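Local coordinates for probable conserved lipoprotein LPPA (PDB 2V7S) that is a putative lipoprotein of unknown function, belonging to a family confined to pathogenic mycobacteria and probably anchored to the cell membrane by lipid, at residues Ile111-Phe122 against Ala179-Leu190; Ile72-Ile81 against Asp130-Glu141. All coordinates share one frame; numbering follows the deposited sequence.

Contact 1: Ile111-Phe122 against Ala179-Leu190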
# COMPACT_ATOMS: atom_id res chain seq x y z
N ILE A 111 14.89 -1.74 -3.86
CA ILE A 111 14.10 -1.90 -5.07
C ILE A 111 14.22 -0.72 -6.03
O ILE A 111 14.41 -0.92 -7.22
CB ILE A 111 12.60 -2.11 -4.71
CG1 ILE A 111 12.45 -3.41 -3.90
CG2 ILE A 111 11.73 -2.15 -5.97
CD1 ILE A 111 11.20 -3.47 -3.05
N ALA A 112 14.01 0.49 -5.52
CA ALA A 112 14.01 1.69 -6.34
C ALA A 112 14.55 2.86 -5.51
O ALA A 112 14.45 2.83 -4.29
CB ALA A 112 12.64 2.01 -6.81
N ARG A 113 15.18 3.83 -6.17
CA ARG A 113 15.69 5.05 -5.51
C ARG A 113 15.48 6.21 -6.46
O ARG A 113 15.31 6.01 -7.67
CB ARG A 113 17.18 4.93 -5.18
CG ARG A 113 17.49 3.90 -4.10
CD ARG A 113 18.99 3.66 -3.94
NE ARG A 113 19.22 2.43 -3.20
CZ ARG A 113 20.32 2.14 -2.52
NH1 ARG A 113 21.33 3.01 -2.46
NH2 ARG A 113 20.41 0.98 -1.87
N ARG A 114 15.53 7.42 -5.89
CA ARG A 114 15.47 8.65 -6.67
C ARG A 114 16.92 9.11 -6.83
O ARG A 114 17.65 9.28 -5.81
CB ARG A 114 14.65 9.70 -5.88
CG ARG A 114 13.15 9.33 -5.70
CD ARG A 114 12.45 10.45 -4.88
NE ARG A 114 12.32 11.72 -5.63
CZ ARG A 114 12.26 12.94 -5.07
NH1 ARG A 114 12.33 13.09 -3.75
NH2 ARG A 114 12.15 14.04 -5.83
N PRO A 115 17.39 9.26 -8.10
CA PRO A 115 18.78 9.69 -8.29
C PRO A 115 19.00 11.12 -7.80
O PRO A 115 18.08 11.93 -7.85
CB PRO A 115 18.99 9.62 -9.79
CG PRO A 115 17.63 9.56 -10.41
CD PRO A 115 16.69 9.02 -9.38
N ILE A 116 20.21 11.38 -7.32
CA ILE A 116 20.64 12.71 -6.94
C ILE A 116 21.86 12.98 -7.82
O ILE A 116 22.85 12.21 -7.84
CB ILE A 116 21.05 12.77 -5.46
CG1 ILE A 116 19.86 12.47 -4.52
CG2 ILE A 116 21.75 14.13 -5.14
CD1 ILE A 116 20.28 12.28 -3.06
N ALA A 117 21.78 14.03 -8.61
CA ALA A 117 22.89 14.37 -9.50
C ALA A 117 24.13 14.76 -8.64
O ALA A 117 23.98 15.33 -7.52
CB ALA A 117 22.44 15.49 -10.41
N ASN A 118 25.36 14.47 -9.10
CA ASN A 118 26.54 14.95 -8.35
C ASN A 118 26.31 16.44 -8.05
O ASN A 118 25.98 17.20 -8.97
CB ASN A 118 27.84 14.79 -9.15
CG ASN A 118 28.18 13.33 -9.45
OD1 ASN A 118 27.50 12.40 -9.04
ND2 ASN A 118 29.24 13.14 -10.20
N SER A 119 26.47 16.83 -6.79
CA SER A 119 26.33 18.23 -6.35
C SER A 119 27.32 19.17 -7.08
O SER A 119 28.48 18.84 -7.27
CB SER A 119 26.56 18.36 -4.85
OG SER A 119 25.76 17.44 -4.12
N VAL A 120 26.82 20.33 -7.46
CA VAL A 120 27.57 21.34 -8.18
C VAL A 120 27.83 22.47 -7.18
O VAL A 120 26.89 22.90 -6.51
CB VAL A 120 26.79 21.87 -9.39
CG1 VAL A 120 27.38 23.21 -9.87
CG2 VAL A 120 26.82 20.83 -10.58
N MSE A 121 29.09 22.92 -7.08
CA MSE A 121 29.45 24.07 -6.24
C MSE A 121 29.91 25.24 -7.13
O MSE A 121 30.86 25.06 -7.91
CB MSE A 121 30.63 23.69 -5.37
CG MSE A 121 31.17 24.85 -4.55
SE MSE A 121 30.00 25.13 -3.02
CE MSE A 121 30.47 23.44 -2.06
N PHE A 122 29.32 26.43 -6.99
CA PHE A 122 29.77 27.56 -7.83
C PHE A 122 30.91 28.29 -7.11
O PHE A 122 31.02 28.21 -5.90
CB PHE A 122 28.62 28.53 -8.18
CG PHE A 122 27.58 27.91 -9.10
CD1 PHE A 122 26.43 27.33 -8.58
CD2 PHE A 122 27.77 27.91 -10.48
CE1 PHE A 122 25.47 26.74 -9.43
CE2 PHE A 122 26.83 27.28 -11.36
CZ PHE A 122 25.66 26.73 -10.79
N ALA A 179 27.04 29.18 -3.18
CA ALA A 179 25.96 28.72 -4.03
C ALA A 179 26.14 27.30 -4.56
O ALA A 179 27.23 26.92 -4.99
CB ALA A 179 25.74 29.69 -5.18
N THR A 180 25.05 26.52 -4.53
CA THR A 180 25.09 25.16 -5.03
C THR A 180 23.92 24.95 -5.97
O THR A 180 22.94 25.68 -5.92
CB THR A 180 25.00 24.13 -3.86
OG1 THR A 180 23.81 24.38 -3.09
CG2 THR A 180 26.23 24.24 -2.94
N LEU A 181 24.05 23.95 -6.84
CA LEU A 181 22.96 23.42 -7.60
C LEU A 181 22.78 21.94 -7.23
O LEU A 181 23.75 21.14 -7.27
CB LEU A 181 23.29 23.55 -9.12
CG LEU A 181 22.42 22.79 -10.11
CD1 LEU A 181 20.99 23.35 -10.09
CD2 LEU A 181 23.00 22.82 -11.57
N ASN A 182 21.52 21.56 -6.91
CA ASN A 182 21.23 20.16 -6.68
C ASN A 182 20.03 19.72 -7.49
O ASN A 182 19.19 20.54 -7.82
CB ASN A 182 21.01 19.90 -5.21
CG ASN A 182 22.30 19.83 -4.45
OD1 ASN A 182 22.99 18.80 -4.47
ND2 ASN A 182 22.65 20.93 -3.77
N ILE A 183 20.01 18.44 -7.83
CA ILE A 183 18.91 17.88 -8.58
C ILE A 183 18.61 16.50 -8.04
O ILE A 183 19.54 15.67 -7.90
CB ILE A 183 19.25 17.75 -10.11
CG1 ILE A 183 19.81 19.05 -10.71
CG2 ILE A 183 18.01 17.27 -10.92
CD1 ILE A 183 20.38 18.87 -12.11
N THR A 184 17.33 16.24 -7.80
CA THR A 184 16.88 14.92 -7.44
C THR A 184 15.88 14.51 -8.49
O THR A 184 15.05 15.32 -8.93
CB THR A 184 16.21 14.94 -6.05
OG1 THR A 184 17.18 15.41 -5.11
CG2 THR A 184 15.79 13.54 -5.61
N GLY A 185 15.95 13.25 -8.90
CA GLY A 185 15.04 12.79 -9.95
C GLY A 185 13.84 12.05 -9.41
O GLY A 185 13.62 11.93 -8.21
N ASP A 186 13.02 11.56 -10.33
CA ASP A 186 11.90 10.74 -10.03
C ASP A 186 12.45 9.38 -9.55
O ASP A 186 13.66 9.17 -9.59
CB ASP A 186 11.07 10.61 -11.31
CG ASP A 186 9.74 9.93 -11.10
OD1 ASP A 186 9.27 9.86 -9.97
OD2 ASP A 186 9.14 9.52 -12.10
N CYS A 187 11.55 8.50 -9.11
CA CYS A 187 11.88 7.17 -8.61
C CYS A 187 12.17 6.25 -9.80
O CYS A 187 11.43 6.28 -10.80
CB CYS A 187 10.69 6.63 -7.76
SG CYS A 187 11.02 4.99 -7.05
N PHE A 188 13.26 5.47 -9.73
CA PHE A 188 13.56 4.48 -10.80
C PHE A 188 13.95 3.20 -10.12
O PHE A 188 14.58 3.25 -9.10
CB PHE A 188 14.76 4.91 -11.70
CG PHE A 188 14.50 6.14 -12.54
CD1 PHE A 188 14.56 7.41 -11.96
CD2 PHE A 188 14.18 6.03 -13.90
CE1 PHE A 188 14.28 8.57 -12.72
CE2 PHE A 188 13.94 7.19 -14.69
CZ PHE A 188 14.00 8.47 -14.07
N LEU A 189 13.57 2.07 -10.70
CA LEU A 189 14.04 0.76 -10.27
C LEU A 189 15.54 0.65 -10.44
O LEU A 189 16.10 1.09 -11.45
CB LEU A 189 13.36 -0.34 -11.13
CG LEU A 189 11.83 -0.45 -11.18
CD1 LEU A 189 11.34 -1.60 -12.08
CD2 LEU A 189 11.35 -0.71 -9.73
N LEU A 190 16.20 0.03 -9.47
CA LEU A 190 17.59 -0.32 -9.62
C LEU A 190 17.78 -1.29 -10.79
O LEU A 190 16.90 -2.11 -11.05
CB LEU A 190 18.05 -1.00 -8.31
CG LEU A 190 17.87 -0.19 -7.01
CD1 LEU A 190 18.27 -1.01 -5.77
CD2 LEU A 190 18.70 1.11 -7.05
O HOH W 1 22.43 17.05 -6.72
O HOH W 2 23.64 19.00 -9.13
O HOH W 3 29.22 30.21 -4.35

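Contact 2: Ile72-Ile81 against Asp130-Glu141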
# COMPACT_ATOMS: atom_id res chain seq x y z
N ILE A 72 25.34 20.54 -17.72
CA ILE A 72 24.79 21.43 -18.74
C ILE A 72 24.34 22.75 -18.13
O ILE A 72 24.62 23.84 -18.70
CB ILE A 72 23.64 20.75 -19.50
CG1 ILE A 72 24.22 19.69 -20.46
CG2 ILE A 72 22.79 21.78 -20.33
CD1 ILE A 72 23.17 18.70 -20.96
N ILE A 73 23.60 22.67 -17.03
CA ILE A 73 23.09 23.87 -16.36
C ILE A 73 24.27 24.73 -15.87
O ILE A 73 24.30 25.95 -16.08
CB ILE A 73 22.15 23.52 -15.16
CG1 ILE A 73 20.81 22.95 -15.68
CG2 ILE A 73 21.89 24.79 -14.26
CD1 ILE A 73 20.02 22.17 -14.62
N ALA A 74 25.21 24.09 -15.17
CA ALA A 74 26.35 24.78 -14.57
C ALA A 74 27.17 25.48 -15.67
O ALA A 74 27.60 26.61 -15.48
CB ALA A 74 27.20 23.78 -13.77
N ASP A 75 27.39 24.79 -16.79
CA ASP A 75 28.13 25.36 -17.94
C ASP A 75 27.43 26.57 -18.54
O ASP A 75 28.07 27.58 -18.77
CB ASP A 75 28.40 24.32 -19.04
CG ASP A 75 29.61 23.47 -18.72
OD1 ASP A 75 30.47 23.94 -17.96
OD2 ASP A 75 29.73 22.35 -19.23
N ARG A 76 26.14 26.47 -18.77
CA ARG A 76 25.32 27.54 -19.31
C ARG A 76 25.29 28.72 -18.30
O ARG A 76 25.36 29.89 -18.68
CB ARG A 76 23.89 27.01 -19.55
CG ARG A 76 23.70 26.07 -20.81
CD ARG A 76 22.21 25.87 -21.06
NE ARG A 76 21.68 27.18 -21.46
CZ ARG A 76 20.41 27.56 -21.42
NH1 ARG A 76 20.11 28.79 -21.80
NH2 ARG A 76 19.47 26.74 -21.00
N VAL A 77 25.22 28.40 -17.01
CA VAL A 77 25.22 29.45 -15.98
C VAL A 77 26.54 30.20 -15.99
O VAL A 77 26.56 31.43 -16.03
CB VAL A 77 24.88 28.91 -14.56
CG1 VAL A 77 25.15 30.00 -13.51
CG2 VAL A 77 23.41 28.50 -14.50
N SER A 78 27.63 29.46 -15.98
CA SER A 78 28.98 30.04 -16.03
C SER A 78 29.22 30.83 -17.31
O SER A 78 29.93 31.85 -17.29
CB SER A 78 30.02 28.94 -15.88
OG SER A 78 29.93 28.38 -14.58
N ALA A 79 28.63 30.40 -18.42
CA ALA A 79 28.80 31.12 -19.68
C ALA A 79 27.92 32.38 -19.79
O ALA A 79 28.23 33.32 -20.53
CB ALA A 79 28.60 30.21 -20.86
N ALA A 80 26.84 32.43 -19.02
CA ALA A 80 25.94 33.58 -19.03
C ALA A 80 26.45 34.66 -18.07
O ALA A 80 26.13 35.85 -18.24
CB ALA A 80 24.50 33.14 -18.66
N ILE A 81 27.23 34.25 -17.07
CA ILE A 81 27.64 35.13 -15.96
C ILE A 81 29.16 35.33 -15.83
O ILE A 81 29.88 34.37 -15.48
CB ILE A 81 26.99 34.71 -14.60
CG1 ILE A 81 25.46 34.80 -14.68
CG2 ILE A 81 27.52 35.59 -13.46
CD1 ILE A 81 24.74 33.76 -13.82
N ASP A 130 22.26 38.40 -11.31
CA ASP A 130 22.85 37.19 -11.82
C ASP A 130 22.09 35.95 -11.36
O ASP A 130 22.00 34.96 -12.08
CB ASP A 130 24.35 37.12 -11.51
CG ASP A 130 25.15 38.18 -12.30
OD1 ASP A 130 24.67 38.63 -13.37
OD2 ASP A 130 26.24 38.60 -11.84
N PHE A 131 21.53 36.02 -10.16
CA PHE A 131 20.74 34.91 -9.65
C PHE A 131 19.49 34.65 -10.51
O PHE A 131 19.19 33.50 -10.82
CB PHE A 131 20.37 35.09 -8.18
CG PHE A 131 19.84 33.81 -7.53
CD1 PHE A 131 18.48 33.63 -7.33
CD2 PHE A 131 20.73 32.81 -7.11
CE1 PHE A 131 17.98 32.45 -6.74
CE2 PHE A 131 20.25 31.62 -6.51
CZ PHE A 131 18.88 31.44 -6.33
N LYS A 132 18.80 35.72 -10.90
CA LYS A 132 17.63 35.60 -11.78
C LYS A 132 18.05 34.98 -13.11
O LYS A 132 17.34 34.15 -13.65
CB LYS A 132 16.95 36.95 -12.03
CG LYS A 132 16.54 37.74 -10.78
CD LYS A 132 15.61 38.93 -11.16
CE LYS A 132 15.99 40.25 -10.45
NZ LYS A 132 15.35 40.55 -9.11
N ILE A 133 19.20 35.39 -13.65
CA ILE A 133 19.69 34.77 -14.88
C ILE A 133 19.93 33.27 -14.71
O ILE A 133 19.50 32.44 -15.53
CB ILE A 133 20.94 35.51 -15.43
CG1 ILE A 133 20.55 36.87 -16.02
CG2 ILE A 133 21.67 34.65 -16.49
CD1 ILE A 133 21.64 37.93 -15.90
N ALA A 134 20.62 32.90 -13.63
CA ALA A 134 20.94 31.49 -13.42
C ALA A 134 19.64 30.69 -13.20
O ALA A 134 19.51 29.56 -13.69
CB ALA A 134 21.85 31.34 -12.23
N ALA A 135 18.71 31.27 -12.43
CA ALA A 135 17.42 30.63 -12.13
C ALA A 135 16.59 30.37 -13.42
O ALA A 135 15.89 29.37 -13.54
CB ALA A 135 16.61 31.49 -11.14
N ASN A 136 16.67 31.31 -14.37
CA ASN A 136 16.02 31.15 -15.67
C ASN A 136 16.62 29.98 -16.44
O ASN A 136 15.92 29.23 -17.13
CB ASN A 136 16.12 32.42 -16.51
CG ASN A 136 15.28 32.32 -17.77
OD1 ASN A 136 14.08 32.08 -17.69
ND2 ASN A 136 15.92 32.45 -18.94
N ILE A 137 17.92 29.82 -16.33
CA ILE A 137 18.57 28.69 -16.98
C ILE A 137 18.13 27.38 -16.33
O ILE A 137 17.80 26.42 -17.03
CB ILE A 137 20.12 28.84 -17.00
CG1 ILE A 137 20.51 29.99 -17.92
CG2 ILE A 137 20.79 27.55 -17.46
CD1 ILE A 137 21.89 30.64 -17.55
N VAL A 138 18.09 27.35 -15.00
CA VAL A 138 17.60 26.15 -14.27
C VAL A 138 16.16 25.85 -14.72
O VAL A 138 15.82 24.70 -15.02
CB VAL A 138 17.66 26.30 -12.71
CG1 VAL A 138 17.07 25.08 -12.01
CG2 VAL A 138 19.09 26.51 -12.21
N ARG A 139 15.33 26.90 -14.77
CA ARG A 139 13.96 26.73 -15.22
C ARG A 139 13.85 26.12 -16.60
O ARG A 139 13.06 25.21 -16.79
CB ARG A 139 13.21 28.07 -15.19
CG ARG A 139 11.73 27.95 -15.55
CD ARG A 139 11.10 29.32 -15.75
NE ARG A 139 11.62 29.99 -16.94
CZ ARG A 139 11.33 29.63 -18.19
NH1 ARG A 139 11.85 30.32 -19.20
NH2 ARG A 139 10.55 28.58 -18.43
N GLU A 140 14.64 26.61 -17.55
CA GLU A 140 14.63 26.08 -18.91
C GLU A 140 14.97 24.60 -18.96
O GLU A 140 14.31 23.83 -19.67
CB GLU A 140 15.58 26.86 -19.80
CG GLU A 140 15.05 28.22 -20.22
CD GLU A 140 16.04 29.01 -21.02
OE1 GLU A 140 17.19 28.51 -21.21
OE2 GLU A 140 15.69 30.11 -21.46
N GLU A 141 15.98 24.19 -18.18
CA GLU A 141 16.42 22.78 -18.22
C GLU A 141 15.47 21.90 -17.45
O GLU A 141 15.12 20.80 -17.91
CB GLU A 141 17.86 22.63 -17.72
CG GLU A 141 18.91 23.47 -18.51
CD GLU A 141 19.10 23.04 -19.98
OE1 GLU A 141 18.78 21.90 -20.32
OE2 GLU A 141 19.61 23.85 -20.78

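Contact 1: Ile111-Phe122 against Ala179-Leu190
Ile111-Phe122 and Ala179-Leu190 run antiparallel close to the centre of the folded chain as a mostly buried, interrupted strand pairing. At one end, Val120 and Leu181 form a hydrogen-bonded pair, Leu181 N reaching Val120 O at 3.0 Å, and Phe122 N gives a nearly straight bond to Ala179 O (2.9 Å, 176°). At the other, Arg113 and Phe188 exchange two backbone bonds. Between these ends the register slips twice by one residue, yet Gly185 N still bonds to Pro115 O and Ala117 N to Ile183 O. The two segments thus pass from the six-stranded antiparallel sheet, where 120-122 adjoins 179-184, into a small three-stranded one, where 112-114 lies beside 188-189. Val120 and Leu181 lie side by side against helix 59-80; the Phe122 ring brings CE1 to 3.9 Å from Leu181 CB, while Val120 CG1 sits over one face of that ring. The Arg114 chain bends at chi3 (69°), which turns its NE onto Gly185 O (2.9 Å); Thr184 CG2 sits over the centre of one guanidinium face, and NH2 continues to Gly168 O. Pro115 CD meets Phe188 CD1 at 3.7 Å, the two side chains crossing at about a right angle. Cys187 SG, anti to the backbone N (chi1 -179°), lies 3.4 Å from Ala112 CB and makes the disulfide to Cys104.

Contact 2: Ile72-Ile81 against Asp130-Glu141
Ile137 enters the neighbouring helix as a knob into the hole formed by Ile73, Arg76, Val77 and Ala80. Its CG1 stands anti to the carbonyl carbon (chi1 -68°), and the extended branch ends with CD1 3.8 Å from Ala80 CB, while CG2 lies over one face of the Arg76 guanidinium, offset toward the rim. Arg76, bent at chi3 (66°), curls over this methyl to two acids. Its NH1 and NH2 both grip the single oxygen Glu140 OE1, NH2 at 2.9 Å, with guanidinium and carboxylate nearly coplanar. The Glu141 carboxylate is turned 77° from the guanidinium plane; Arg76 NH2 meets Glu141 OE2 on its anti side, tilted from the carboxylate plane, at 2.9 Å, and Glu141 OE1 pairs with Lys144. This salt-bridge network closes the outer side of an antiparallel pair, helices 59-80 and 128-143, whose segment axes approach to 9.4 Å. Deeper in, Val77 CG1 touches Ala134 CB at 3.8 Å, where Phe126 also packs, and Ile73 CG2 meets Val138 CG2 at 3.9 Å beside Phe171. Glu141 CG passes Ile73 CG1 at 3.4 Å, running the opposite way. Past the helix end, Ile81 lays CG2 against the Asp130 carboxylate and CD1 near Asp130 O (3.5 Å).

The two contacts have centres 18 Å apart and belong to one alpha+beta unit: the adjacent strands 120-122 and 179-184 of contact 1 lie in the six-stranded antiparallel sheet, and the helix pair of contact 2 packs on that sheet. They touch directly, Leu181 CD2 meeting Ile73 CG2 at 3.5 Å and Phe122 CE2 meeting Val77 CG1 at 3.9 Å. Along the chain their segments alternate, 72-81, 111-122, 130-141 and 179-190, and strand 120-122 is followed by helix 128-143. Helices and strands of the two layers therefore alternate in sequence and share one hydrophobic core, while the remainder of contact 1 extends away from the helix pair toward the small sheet, beside which the disulfide lies.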